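Local coordinates for proto-oncogene tyrosine-protein kinase receptor Ret (Danio rerio, PDB 7AMK) that acts as a receptor tyrosine kinase whose calcium-binding, cadherin-like ectodomain probably recognises GDNF-family ligands held by GFR-alpha co-receptors, at residues E142-G147 with Y227-N232; F3-Y8 with K134-H139; P32-Y37 with V91-P96; L203-M208 with R220-N225. The protein carries 4 engineered substitutions. One frame throughout, in Å; residues are numbered along the deposited sequence.

Contact 1 of 4, residues E142-G147 with Y227-N232; sequences ENREPG and YDEDDN. With CA (calcium ion), chain M; CA (calcium ion), chain L; CA (calcium ion), chain N.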
loop_
_atom_site.group_PDB
_atom_site.type_symbol
_atom_site.label_atom_id
_atom_site.label_comp_id
_atom_site.label_asym_id
_atom_site.label_seq_id
_atom_site.Cartn_x
_atom_site.Cartn_y
_atom_site.Cartn_z
ATOM N N GLU A 142 -21.604 33.777 0.494
ATOM C CA GLU A 142 -21.698 34.060 -0.934
ATOM C C GLU A 142 -23.150 33.900 -1.410
ATOM O O GLU A 142 -23.997 33.312 -0.729
ATOM C CB GLU A 142 -20.742 33.135 -1.701
ATOM C CG GLU A 142 -21.094 31.665 -1.580
ATOM C CD GLU A 142 -20.390 30.777 -2.586
ATOM O OE1 GLU A 142 -19.850 31.273 -3.600
ATOM O OE2 GLU A 142 -20.381 29.559 -2.339
ATOM N N ASN A 143 -23.446 34.483 -2.573
ATOM C CA ASN A 143 -24.747 34.305 -3.263
ATOM C C ASN A 143 -25.936 34.761 -2.412
ATOM O O ASN A 143 -26.990 34.119 -2.399
ATOM C CB ASN A 143 -24.974 32.854 -3.692
ATOM C CG ASN A 143 -23.850 32.305 -4.529
ATOM O OD1 ASN A 143 -23.203 33.030 -5.275
ATOM N ND2 ASN A 143 -23.601 31.005 -4.401
ATOM N N ARG A 144 -25.779 35.871 -1.698
ATOM C CA ARG A 144 -26.811 36.360 -0.795
ATOM C C ARG A 144 -27.174 37.799 -1.127
ATOM O O ARG A 144 -26.387 38.543 -1.718
ATOM C CB ARG A 144 -26.369 36.297 0.677
ATOM C CG ARG A 144 -26.255 34.922 1.246
ATOM C CD ARG A 144 -27.603 34.251 1.311
ATOM N NE ARG A 144 -27.502 32.974 2.011
ATOM C CZ ARG A 144 -27.226 31.822 1.418
ATOM N NH1 ARG A 144 -27.033 31.749 0.115
ATOM N NH2 ARG A 144 -27.144 30.713 2.151
ATOM N N GLU A 145 -28.349 38.189 -0.646
ATOM C CA GLU A 145 -28.915 39.506 -0.897
ATOM C C GLU A 145 -28.087 40.618 -0.241
ATOM O O GLU A 145 -27.776 40.549 0.957
ATOM C CB GLU A 145 -30.354 39.547 -0.369
ATOM C CG GLU A 145 -30.836 40.927 0.094
ATOM C CD GLU A 145 -32.267 41.229 -0.362
ATOM O OE1 GLU A 145 -32.632 40.799 -1.478
ATOM O OE2 GLU A 145 -33.020 41.901 0.381
ATOM N N PRO A 146 -27.757 41.669 -0.986
ATOM C CA PRO A 146 -27.055 42.823 -0.399
ATOM C C PRO A 146 -27.815 43.404 0.787
ATOM O O PRO A 146 -29.033 43.249 0.916
ATOM C CB PRO A 146 -27.002 43.837 -1.551
ATOM C CG PRO A 146 -27.378 43.072 -2.806
ATOM C CD PRO A 146 -28.181 41.883 -2.382
ATOM N N GLY A 147 -27.085 44.091 1.657
ATOM C CA GLY A 147 -27.703 44.561 2.887
ATOM C C GLY A 147 -26.703 45.244 3.787
ATOM O O GLY A 147 -25.484 45.170 3.585
ATOM N N TYR A 227 -18.223 33.340 3.475
ATOM C CA TYR A 227 -18.541 31.941 3.719
ATOM C C TYR A 227 -19.061 31.261 2.460
ATOM O O TYR A 227 -19.696 31.875 1.603
ATOM C CB TYR A 227 -19.578 31.801 4.830
ATOM C CG TYR A 227 -19.033 32.088 6.204
ATOM C CD1 TYR A 227 -17.698 32.438 6.395
ATOM C CD2 TYR A 227 -19.844 31.978 7.315
ATOM C CE1 TYR A 227 -17.192 32.696 7.677
ATOM C CE2 TYR A 227 -19.362 32.221 8.583
ATOM C CZ TYR A 227 -18.049 32.588 8.762
ATOM O OH TYR A 227 -17.622 32.842 10.040
ATOM N N ASP A 228 -18.790 29.974 2.375
ATOM C CA ASP A 228 -19.024 29.176 1.187
ATOM C C ASP A 228 -20.385 28.518 1.272
ATOM O O ASP A 228 -20.863 28.161 2.349
ATOM C CB ASP A 228 -17.938 28.101 1.063
ATOM C CG ASP A 228 -17.990 27.361 -0.229
ATOM O OD1 ASP A 228 -17.824 28.002 -1.267
ATOM O OD2 ASP A 228 -18.163 26.129 -0.208
ATOM N N GLU A 229 -21.002 28.329 0.120
ATOM C CA GLU A 229 -22.150 27.446 0.037
ATOM C C GLU A 229 -21.901 26.450 -1.087
ATOM O O GLU A 229 -20.971 26.601 -1.880
ATOM C CB GLU A 229 -23.450 28.228 -0.166
ATOM C CG GLU A 229 -23.663 28.726 -1.540
ATOM C CD GLU A 229 -25.046 29.358 -1.696
ATOM O OE1 GLU A 229 -25.752 29.468 -0.672
ATOM O OE2 GLU A 229 -25.432 29.741 -2.831
ATOM N N ASP A 230 -22.728 25.411 -1.138
ATOM C CA ASP A 230 -22.553 24.319 -2.093
ATOM C C ASP A 230 -23.192 24.775 -3.400
ATOM O O ASP A 230 -24.393 24.633 -3.616
ATOM C CB ASP A 230 -23.160 23.025 -1.546
ATOM C CG ASP A 230 -23.004 21.819 -2.498
ATOM O OD1 ASP A 230 -22.346 21.909 -3.553
ATOM O OD2 ASP A 230 -23.569 20.763 -2.163
ATOM N N ASP A 231 -22.379 25.366 -4.276
ATOM C CA ASP A 231 -22.897 25.902 -5.532
ATOM C C ASP A 231 -22.058 25.441 -6.720
ATOM O O ASP A 231 -22.080 26.085 -7.775
ATOM C CB ASP A 231 -23.000 27.442 -5.479
ATOM C CG ASP A 231 -21.617 28.140 -5.375
ATOM O OD1 ASP A 231 -20.575 27.461 -5.274
ATOM O OD2 ASP A 231 -21.584 29.387 -5.413
ATOM N N ASN A 232 -21.315 24.350 -6.561
ATOM C CA ASN A 232 -20.539 23.766 -7.641
ATOM C C ASN A 232 -20.745 22.260 -7.637
ATOM O O ASN A 232 -20.653 21.626 -6.586
ATOM C CB ASN A 232 -19.051 24.102 -7.510
ATOM C CG ASN A 232 -18.768 25.579 -7.737
ATOM O OD1 ASN A 232 -18.529 26.007 -8.867
ATOM N ND2 ASN A 232 -18.799 26.364 -6.661
HETATM CA CA CA M . -19.258 27.649 -3.208
HETATM CA CA CA L . -19.695 30.584 -5.761
HETATM CA CA CA N . -20.314 21.152 -4.401
HETATM O O HOH W 1 -19.508 29.703 -7.918
HETATM O O HOH W 2 -21.219 32.258 -6.301
#
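Glu142 and Asp231 reach toward each other tip to tip, their carboxylate planes turned 64° apart, and the two carboxylates bridge a pair of calcium ions. Each splits its oxygens over the pair. Glu142 OE1 and Asp231 OD2 bind the first calcium, with Glu142 OE1 at 2.3 Å from the metal, while Glu142 OE2 and Asp231 OD1 bind the second. Glu142 OE1 and Asp231 OD2 lie 3.1 Å apart as ligands of the same ion, whose charge probably offsets the repulsion between them. Asp228, whose carboxylate also has Arg195 as a polar partner, gives OD1 to the second ion, and Glu229 gives its backbone O; two waters add to the first. Glu142 OE2 also accepts the N-H of Glu229 through its anti lone pair, at 2.8 Å from Glu229 N. This is the calcium site of a cadherin interdomain linker: Asp194, Glu196 and Asp265 complete the two shells, and a third calcium, beyond the second, is bound by Asp230 OD1 and the O of Asn232. Asn143 brings a second layer. Its amide crosses both acid side chains, and ND2 spends one N-H on Glu229 OE2 at 2.7 Å and the other on Asp231 OD2 at 2.8 Å, both acceptors lying close to the amide plane. The metal ligand Asp231 is thereby steadied by a residue that binds no calcium itself. Glu229 OE1 sits at the guanidinium edge of Arg144, 16° out of its plane, and Arg144 NH1 forms a salt bridge to it at 2.7 Å from above the carboxylate plane.

Contact 2 of 4, residues F3-Y8 with K134-H139; sequences FPQRLY and KISNPH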
loop_
_atom_site.group_PDB
_atom_site.type_symbol
_atom_site.label_atom_id
_atom_site.label_comp_id
_atom_site.label_asym_id
_atom_site.label_seq_id
_atom_site.Cartn_x
_atom_site.Cartn_y
_atom_site.Cartn_z
ATOM N N PHE A 3 -26.586 36.484 11.208
ATOM C CA PHE A 3 -25.836 37.547 11.851
ATOM C C PHE A 3 -24.445 37.632 11.252
ATOM O O PHE A 3 -23.708 36.636 11.265
ATOM C CB PHE A 3 -25.755 37.284 13.348
ATOM C CG PHE A 3 -27.074 37.389 14.064
ATOM C CD1 PHE A 3 -27.732 38.596 14.159
ATOM C CD2 PHE A 3 -27.625 36.284 14.688
ATOM C CE1 PHE A 3 -28.932 38.700 14.837
ATOM C CE2 PHE A 3 -28.834 36.373 15.370
ATOM C CZ PHE A 3 -29.484 37.581 15.449
ATOM N N PRO A 4 -24.049 38.766 10.679
ATOM C CA PRO A 4 -22.684 38.893 10.160
ATOM C C PRO A 4 -21.617 39.032 11.253
ATOM O O PRO A 4 -20.427 39.121 10.938
ATOM C CB PRO A 4 -22.768 40.161 9.309
ATOM C CG PRO A 4 -23.843 40.987 10.007
ATOM C CD PRO A 4 -24.878 39.944 10.366
ATOM N N GLN A 5 -22.016 39.007 12.520
ATOM C CA GLN A 5 -21.153 39.334 13.636
ATOM C C GLN A 5 -21.655 38.551 14.846
ATOM O O GLN A 5 -22.839 38.634 15.183
ATOM C CB GLN A 5 -21.199 40.851 13.869
ATOM C CG GLN A 5 -20.293 41.341 14.955
ATOM C CD GLN A 5 -20.203 42.853 15.013
ATOM O OE1 GLN A 5 -20.531 43.553 14.049
ATOM N NE2 GLN A 5 -19.754 43.366 16.153
ATOM N N ARG A 6 -20.780 37.769 15.493
ATOM C CA ARG A 6 -21.209 36.915 16.606
ATOM C C ARG A 6 -21.203 37.616 17.960
ATOM O O ARG A 6 -21.863 37.137 18.890
ATOM C CB ARG A 6 -20.311 35.669 16.722
ATOM C CG ARG A 6 -20.691 34.504 15.815
ATOM N N LEU A 7 -20.479 38.723 18.100
ATOM C CA LEU A 7 -20.285 39.360 19.394
ATOM C C LEU A 7 -20.271 40.871 19.217
ATOM O O LEU A 7 -19.576 41.390 18.343
ATOM C CB LEU A 7 -18.980 38.878 20.031
ATOM C CG LEU A 7 -18.483 39.589 21.286
ATOM C CD1 LEU A 7 -19.431 39.330 22.418
ATOM C CD2 LEU A 7 -17.091 39.110 21.641
ATOM N N TYR A 8 -21.045 41.572 20.035
ATOM C CA TYR A 8 -20.981 43.024 20.097
ATOM C C TYR A 8 -20.395 43.414 21.442
ATOM O O TYR A 8 -20.562 42.698 22.436
ATOM C CB TYR A 8 -22.350 43.678 19.909
ATOM C CG TYR A 8 -22.935 43.531 18.524
ATOM C CD1 TYR A 8 -23.653 42.389 18.167
ATOM C CD2 TYR A 8 -22.782 44.537 17.577
ATOM C CE1 TYR A 8 -24.180 42.249 16.898
ATOM C CE2 TYR A 8 -23.315 44.414 16.304
ATOM C CZ TYR A 8 -23.998 43.271 15.970
ATOM O OH TYR A 8 -24.519 43.146 14.717
ATOM N N LYS A 134 -10.949 47.369 19.333
ATOM C CA LYS A 134 -10.640 46.177 18.552
ATOM C C LYS A 134 -11.827 45.889 17.648
ATOM O O LYS A 134 -12.936 45.642 18.137
ATOM C CB LYS A 134 -10.357 44.982 19.466
ATOM N N ILE A 135 -11.604 45.924 16.339
ATOM C CA ILE A 135 -12.685 45.797 15.366
ATOM C C ILE A 135 -12.803 44.336 14.942
ATOM O O ILE A 135 -11.888 43.780 14.329
ATOM C CB ILE A 135 -12.457 46.708 14.148
ATOM N N SER A 136 -13.928 43.712 15.274
ATOM C CA SER A 136 -14.210 42.349 14.844
ATOM C C SER A 136 -14.598 42.324 13.367
ATOM O O SER A 136 -15.294 43.218 12.881
ATOM C CB SER A 136 -15.345 41.783 15.685
ATOM O OG SER A 136 -16.466 42.659 15.604
ATOM N N ASN A 137 -14.152 41.291 12.648
ATOM C CA ASN A 137 -14.343 41.264 11.195
ATOM C C ASN A 137 -15.655 40.573 10.825
ATOM O O ASN A 137 -15.886 39.432 11.244
ATOM C CB ASN A 137 -13.186 40.572 10.502
ATOM C CG ASN A 137 -11.905 41.379 10.564
ATOM O OD1 ASN A 137 -11.897 42.609 10.364
ATOM N ND2 ASN A 137 -10.802 40.682 10.833
ATOM N N PRO A 138 -16.532 41.208 10.076
ATOM C CA PRO A 138 -17.826 40.579 9.791
ATOM C C PRO A 138 -17.656 39.437 8.794
ATOM O O PRO A 138 -16.585 39.212 8.222
ATOM C CB PRO A 138 -18.671 41.740 9.238
ATOM C CG PRO A 138 -17.683 42.741 8.744
ATOM C CD PRO A 138 -16.446 42.590 9.586
ATOM N N HIS A 139 -18.722 38.667 8.635
ATOM C CA HIS A 139 -18.721 37.610 7.644
ATOM C C HIS A 139 -20.064 37.627 6.964
ATOM O O HIS A 139 -21.069 37.940 7.599
ATOM C CB HIS A 139 -18.459 36.226 8.255
ATOM C CG HIS A 139 -19.423 35.854 9.343
ATOM N ND1 HIS A 139 -20.687 35.362 9.087
ATOM C CD2 HIS A 139 -19.310 35.911 10.695
ATOM C CE1 HIS A 139 -21.309 35.129 10.232
ATOM N NE2 HIS A 139 -20.497 35.456 11.222
#
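Pro4 and His139 bring the two backbones to 4.9 Å between their CA atoms, where His139 N donates to Pro4 O at 2.9 Å. This one bond ties the N-terminal lead into strand 7-14 of the first cadherin-like domain to the start of strand 139-141 in the second, so the contact is an interdomain seam between two beta-sandwich modules. The same Pro4 O also receives a CA-H...O contact from Pro138, and Pro4 CA makes another with the carbonyl O of His139. The imidazole of His139 packs face-on against Pro4. Its chi1 of 56° sets CG between the backbone N and the carbonyl carbon, and Pro4 CA sits 4.1 Å from the ring centroid, 15° off the normal, a CH-pi contact, with Pro4 O over the same ring nearer its rim. Tyr227 stacks with this imidazole as well. An alanine in place of His139 would probably keep the backbone bond but leave Pro4 CA and the Tyr227 ring without the flat surface they pack on. Toward the other end, the two proline rings approach loosely through their CB atoms. Gln5, with CG anti to the backbone N (chi1 -177°), extends past Ser136, yet its amide turns back on its own segment: NE2 donates to Leu7 O at 3.0 Å, with that oxygen near the amide plane.

Contact 3 of 4, residues P32-Y37 with V91-P96; sequences PTERPY and VSSTPP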
loop_
_atom_site.group_PDB
_atom_site.type_symbol
_atom_site.label_atom_id
_atom_site.label_comp_id
_atom_site.label_asym_id
_atom_site.label_seq_id
_atom_site.Cartn_x
_atom_site.Cartn_y
_atom_site.Cartn_z
ATOM N N PRO A 32 -35.712 38.538 0.032
ATOM C CA PRO A 32 -36.049 39.975 0.015
ATOM C C PRO A 32 -37.245 40.358 0.884
ATOM O O PRO A 32 -37.246 41.463 1.443
ATOM C CB PRO A 32 -36.307 40.253 -1.474
ATOM C CG PRO A 32 -35.549 39.160 -2.195
ATOM C CD PRO A 32 -35.739 37.952 -1.320
ATOM N N THR A 33 -38.251 39.495 1.041
ATOM C CA THR A 33 -39.372 39.846 1.911
ATOM C C THR A 33 -39.143 39.493 3.384
ATOM O O THR A 33 -39.966 39.866 4.230
ATOM C CB THR A 33 -40.673 39.190 1.417
ATOM O OG1 THR A 33 -40.515 37.768 1.379
ATOM C CG2 THR A 33 -41.048 39.701 0.010
ATOM N N GLU A 34 -38.049 38.808 3.719
ATOM C CA GLU A 34 -37.769 38.478 5.112
ATOM C C GLU A 34 -37.576 39.760 5.927
ATOM O O GLU A 34 -36.799 40.637 5.545
ATOM C CB GLU A 34 -36.530 37.579 5.197
ATOM C CG GLU A 34 -36.453 36.745 6.467
ATOM C CD GLU A 34 -35.255 35.792 6.526
ATOM O OE1 GLU A 34 -34.129 36.169 6.114
ATOM O OE2 GLU A 34 -35.444 34.652 7.009
ATOM N N ARG A 35 -38.283 39.873 7.055
ATOM C CA ARG A 35 -38.202 41.051 7.926
ATOM C C ARG A 35 -37.792 40.654 9.343
ATOM O O ARG A 35 -38.416 39.754 9.942
ATOM C CB ARG A 35 -39.546 41.786 7.954
ATOM C CG ARG A 35 -39.826 42.601 9.205
ATOM C CD ARG A 35 -41.261 43.112 9.156
ATOM N NE ARG A 35 -41.681 43.695 10.424
ATOM C CZ ARG A 35 -42.850 44.290 10.640
ATOM N NH1 ARG A 35 -43.762 44.400 9.686
ATOM N NH2 ARG A 35 -43.113 44.794 11.844
ATOM N N PRO A 36 -36.786 41.310 9.929
ATOM C CA PRO A 36 -36.321 40.919 11.268
ATOM C C PRO A 36 -37.105 41.557 12.409
ATOM O O PRO A 36 -37.538 42.707 12.346
ATOM C CB PRO A 36 -34.858 41.388 11.271
ATOM C CG PRO A 36 -34.840 42.542 10.350
ATOM C CD PRO A 36 -35.911 42.328 9.315
ATOM N N TYR A 37 -37.300 40.767 13.459
ATOM C CA TYR A 37 -37.894 41.206 14.716
ATOM C C TYR A 37 -36.876 40.935 15.801
ATOM O O TYR A 37 -36.595 39.772 16.117
ATOM C CB TYR A 37 -39.179 40.464 15.055
ATOM C CG TYR A 37 -40.331 40.639 14.106
ATOM C CD1 TYR A 37 -40.423 39.873 12.955
ATOM C CD2 TYR A 37 -41.364 41.521 14.399
ATOM C CE1 TYR A 37 -41.487 39.996 12.110
ATOM C CE2 TYR A 37 -42.428 41.655 13.558
ATOM C CZ TYR A 37 -42.487 40.888 12.411
ATOM O OH TYR A 37 -43.558 41.014 11.562
ATOM N N VAL A 91 -33.370 37.266 17.132
ATOM C CA VAL A 91 -34.059 37.807 15.973
ATOM C C VAL A 91 -34.889 36.690 15.346
ATOM O O VAL A 91 -34.526 35.513 15.403
ATOM C CB VAL A 91 -33.057 38.421 14.964
ATOM C CG1 VAL A 91 -32.263 37.327 14.263
ATOM C CG2 VAL A 91 -33.776 39.274 13.954
ATOM N N SER A 92 -36.032 37.059 14.780
ATOM C CA SER A 92 -36.871 36.108 14.062
ATOM C C SER A 92 -37.603 36.848 12.956
ATOM O O SER A 92 -37.721 38.074 12.986
ATOM C CB SER A 92 -37.872 35.412 14.998
ATOM O OG SER A 92 -38.641 36.361 15.721
ATOM N N SER A 93 -38.085 36.086 11.974
ATOM C CA SER A 93 -38.838 36.627 10.845
ATOM C C SER A 93 -40.339 36.746 11.116
ATOM O O SER A 93 -41.042 37.403 10.344
ATOM C CB SER A 93 -38.602 35.764 9.593
ATOM O OG SER A 93 -38.685 34.375 9.898
ATOM N N THR A 94 -40.835 36.160 12.193
ATOM C CA THR A 94 -42.178 36.367 12.718
ATOM C C THR A 94 -42.139 37.117 14.046
ATOM O O THR A 94 -41.066 37.347 14.613
ATOM C CB THR A 94 -42.869 35.019 12.909
ATOM O OG1 THR A 94 -42.011 34.166 13.683
ATOM C CG2 THR A 94 -43.138 34.366 11.555
ATOM N N PRO A 95 -43.292 37.525 14.572
ATOM C CA PRO A 95 -43.314 38.258 15.856
ATOM C C PRO A 95 -42.732 37.411 16.974
ATOM O O PRO A 95 -43.021 36.209 17.060
ATOM C CB PRO A 95 -44.812 38.527 16.079
ATOM C CG PRO A 95 -45.401 38.500 14.715
ATOM C CD PRO A 95 -44.638 37.414 13.991
ATOM N N PRO A 96 -41.920 37.998 17.859
ATOM C CA PRO A 96 -41.137 37.179 18.795
ATOM C C PRO A 96 -41.970 36.575 19.915
ATOM O O PRO A 96 -42.935 37.166 20.410
ATOM C CB PRO A 96 -40.101 38.165 19.349
ATOM C CG PRO A 96 -40.731 39.497 19.199
ATOM C CD PRO A 96 -41.594 39.430 17.967
#
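Tyr37 and Ser92 form an antiparallel hydrogen-bonded pair, joining edge strand 37-40 to strand 83-92 in the four-stranded sheet of the first cadherin-like domain. The backbone bonds run both ways, Tyr37 N to Ser92 O at 2.8 Å and Ser92 N to Tyr37 O at 3.1 Å. CA-H...O contacts extend the pairing on both sides: Val91 CA to Tyr37 O, and Ser93 CA to Arg35 O.

The aromatic part belongs to Tyr37. With CG anti to the carbonyl carbon (chi1 -63°), its ring lies against the turn that leaves the strand. Pro95 CA stands 4.1 Å from the ring centroid, 10° off the normal, a CH-pi contact, and Pro95 N lies above the same face. Ser92 O instead meets the ring at its edge, in plane. An alanine in place of Tyr37 would probably keep the strand pairing but leave Pro95 without its ring to cover.

Apolar contacts flank this. Pro96 CD comes to Tyr37 CB at 3.9 Å, and one residue earlier Pro36 CB touches Val91 CG2 at 3.6 Å. The turn itself is pinned from within by Ser92, whose OG donates to Thr94 O at 2.8 Å.

Contact 4 of 4, residues L203-M208 with R220-N225; sequences LDIVCM and RSLHVN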
loop_
_atom_site.group_PDB
_atom_site.type_symbol
_atom_site.label_atom_id
_atom_site.label_comp_id
_atom_site.label_asym_id
_atom_site.label_seq_id
_atom_site.Cartn_x
_atom_site.Cartn_y
_atom_site.Cartn_z
ATOM N N LEU A 203 -10.830 45.905 3.472
ATOM C CA LEU A 203 -11.501 47.193 3.436
ATOM C C LEU A 203 -10.718 48.169 4.298
ATOM O O LEU A 203 -10.124 47.789 5.318
ATOM C CB LEU A 203 -12.966 47.097 3.941
ATOM C CG LEU A 203 -13.924 46.165 3.167
ATOM C CD1 LEU A 203 -15.374 46.168 3.747
ATOM C CD2 LEU A 203 -13.964 46.581 1.699
ATOM N N ASP A 204 -10.677 49.415 3.842
ATOM C CA ASP A 204 -10.214 50.542 4.634
ATOM C C ASP A 204 -11.384 51.506 4.801
ATOM O O ASP A 204 -11.903 52.035 3.811
ATOM C CB ASP A 204 -9.006 51.234 3.980
ATOM C CG ASP A 204 -8.021 51.810 5.018
ATOM O OD1 ASP A 204 -8.113 51.452 6.205
ATOM O OD2 ASP A 204 -7.153 52.631 4.651
ATOM N N ILE A 205 -11.824 51.691 6.058
ATOM C CA ILE A 205 -12.877 52.629 6.442
ATOM C C ILE A 205 -12.237 53.974 6.804
ATOM O O ILE A 205 -11.212 54.021 7.495
ATOM C CB ILE A 205 -13.678 52.057 7.631
ATOM C CG1 ILE A 205 -14.246 50.668 7.304
ATOM C CG2 ILE A 205 -14.812 52.989 8.063
ATOM C CD1 ILE A 205 -15.052 50.598 5.998
ATOM N N VAL A 206 -12.821 55.074 6.322
ATOM C CA VAL A 206 -12.394 56.429 6.673
ATOM C C VAL A 206 -13.484 57.078 7.509
ATOM O O VAL A 206 -14.670 57.035 7.146
ATOM C CB VAL A 206 -12.094 57.291 5.432
ATOM C CG1 VAL A 206 -13.359 57.550 4.651
ATOM C CG2 VAL A 206 -11.495 58.625 5.852
ATOM N N CYS A 207 -13.076 57.688 8.620
ATOM C CA CYS A 207 -13.941 58.459 9.504
ATOM C C CYS A 207 -13.552 59.941 9.388
ATOM O O CYS A 207 -12.379 60.289 9.557
ATOM C CB CYS A 207 -13.801 57.956 10.940
ATOM S SG CYS A 207 -14.773 58.806 12.165
ATOM N N MET A 208 -14.529 60.798 9.079
ATOM C CA MET A 208 -14.301 62.231 8.873
ATOM C C MET A 208 -15.058 63.012 9.935
ATOM O O MET A 208 -16.272 62.876 10.060
ATOM C CB MET A 208 -14.732 62.666 7.471
ATOM C CG MET A 208 -13.954 61.936 6.392
ATOM S SD MET A 208 -14.641 62.020 4.732
ATOM C CE MET A 208 -13.657 63.395 4.097
ATOM N N ARG A 220 -9.165 53.059 9.241
ATOM C CA ARG A 220 -9.213 51.787 9.955
ATOM C C ARG A 220 -9.273 50.653 8.941
ATOM O O ARG A 220 -10.187 50.591 8.109
ATOM C CB ARG A 220 -10.424 51.743 10.889
ATOM C CG ARG A 220 -10.593 50.439 11.656
ATOM C CD ARG A 220 -9.239 49.908 12.090
ATOM N NE ARG A 220 -9.350 49.019 13.235
ATOM C CZ ARG A 220 -8.808 49.261 14.420
ATOM N NH1 ARG A 220 -8.065 50.335 14.630
ATOM N NH2 ARG A 220 -9.017 48.401 15.417
ATOM N N SER A 221 -8.305 49.760 9.007
ATOM C CA SER A 221 -8.255 48.608 8.118
ATOM C C SER A 221 -9.071 47.449 8.692
ATOM O O SER A 221 -8.875 47.077 9.847
ATOM C CB SER A 221 -6.803 48.175 7.939
ATOM O OG SER A 221 -6.694 47.219 6.920
ATOM N N LEU A 222 -9.990 46.890 7.906
ATOM C CA LEU A 222 -10.651 45.664 8.323
ATOM C C LEU A 222 -10.893 44.775 7.106
ATOM O O LEU A 222 -10.528 45.113 5.978
ATOM C CB LEU A 222 -11.942 45.963 9.086
ATOM C CG LEU A 222 -13.130 46.490 8.291
ATOM C CD1 LEU A 222 -14.425 46.342 9.090
ATOM C CD2 LEU A 222 -12.866 47.946 7.916
ATOM N N HIS A 223 -11.497 43.612 7.337
ATOM C CA HIS A 223 -11.796 42.737 6.215
ATOM C C HIS A 223 -13.028 41.915 6.523
ATOM O O HIS A 223 -13.361 41.671 7.690
ATOM C CB HIS A 223 -10.612 41.824 5.874
ATOM C CG HIS A 223 -10.324 40.784 6.908
ATOM N ND1 HIS A 223 -11.052 39.614 7.005
ATOM C CD2 HIS A 223 -9.368 40.713 7.860
ATOM C CE1 HIS A 223 -10.561 38.872 7.979
ATOM N NE2 HIS A 223 -9.542 39.518 8.519
ATOM N N VAL A 224 -13.704 41.488 5.457
ATOM C CA VAL A 224 -14.949 40.733 5.545
ATOM C C VAL A 224 -14.663 39.309 5.071
ATOM O O VAL A 224 -14.090 39.114 3.993
ATOM C CB VAL A 224 -16.075 41.394 4.718
ATOM C CG1 VAL A 224 -17.362 40.575 4.800
ATOM C CG2 VAL A 224 -16.311 42.911 5.127
ATOM N N ASN A 225 -15.033 38.323 5.879
ATOM C CA ASN A 225 -14.855 36.934 5.486
ATOM C C ASN A 225 -16.058 36.488 4.662
ATOM O O ASN A 225 -17.182 36.890 4.947
ATOM C CB ASN A 225 -14.692 36.028 6.710
ATOM C CG ASN A 225 -13.411 36.325 7.517
ATOM O OD1 ASN A 225 -12.305 36.080 7.054
ATOM N ND2 ASN A 225 -13.577 36.829 8.730
#
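Leu203 and Leu222 face each other as a hydrogen-bonded pair, and round them lies the tight, buried side of the contact. Leu203 N donates to Leu222 O at 2.6 Å and Leu222 N returns to Leu203 O at 2.7 Å; one hydrogen-bonded pair further along, Ile205 N reaches Arg220 O at 2.8 Å and Arg220 N reaches Ile205 O. On the face that carries Leu203, Ile205 and Leu222, Leu222 takes chi1 of 72°, which puts CG between the backbone N and the carbonyl carbon, and its CD2 branch lies 4.1 Å from Leu203 CB. Beyond, Leu203 CD1 touches Val224 CG2 at 3.7 Å. These strands, 200-210 and 215-227, form a beta hairpin at the middle of the four-stranded sheet of the second cadherin-like domain; their short segments run at 140°. Strand 165-170 flanks strand 200-210, and 139-141 flanks 215-227; Cys207 fastens the hairpin to Cys130 by a disulfide. The opposite face is looser. Asp204 and the exposed Ser221 make the non-hydrogen-bonded pair there, 4.4 Å between CA atoms, and their side chains meet only lightly, Asp204 OD1 lying 3.9 Å from Ser221 CB. Asp204 OD1 comes nearer to Arg220 O, at 2.9 Å, but both are acceptors and make no hydrogen bond. Arg220 starts on the leucine face but carries its guanidinium away from residues 203-208, and its NH2 bonds to Glu133 O.

In the fold
From the N terminus, residues 3-8 open the long loop that contact 2 closes at 134-139, bringing the start of the first cadherin-like domain against the second. Contact 3 is nested within that loop, pairing 32-37 with 91-96 at the far edge of the first domain's sheet; Phe3 of contact 2 touches Val91 of contact 3. After contact 2 closes, 142-147 opens contact 1, shut by 227-232 at the calcium-bound junction of the second and third domains. Contact 4, the hairpin 203-208 with 220-225, is nested inside this second loop. A ring stack joins contacts 1 and 2, while Pro138 and Asn137 reach the hairpin strand at Asn225 and His223.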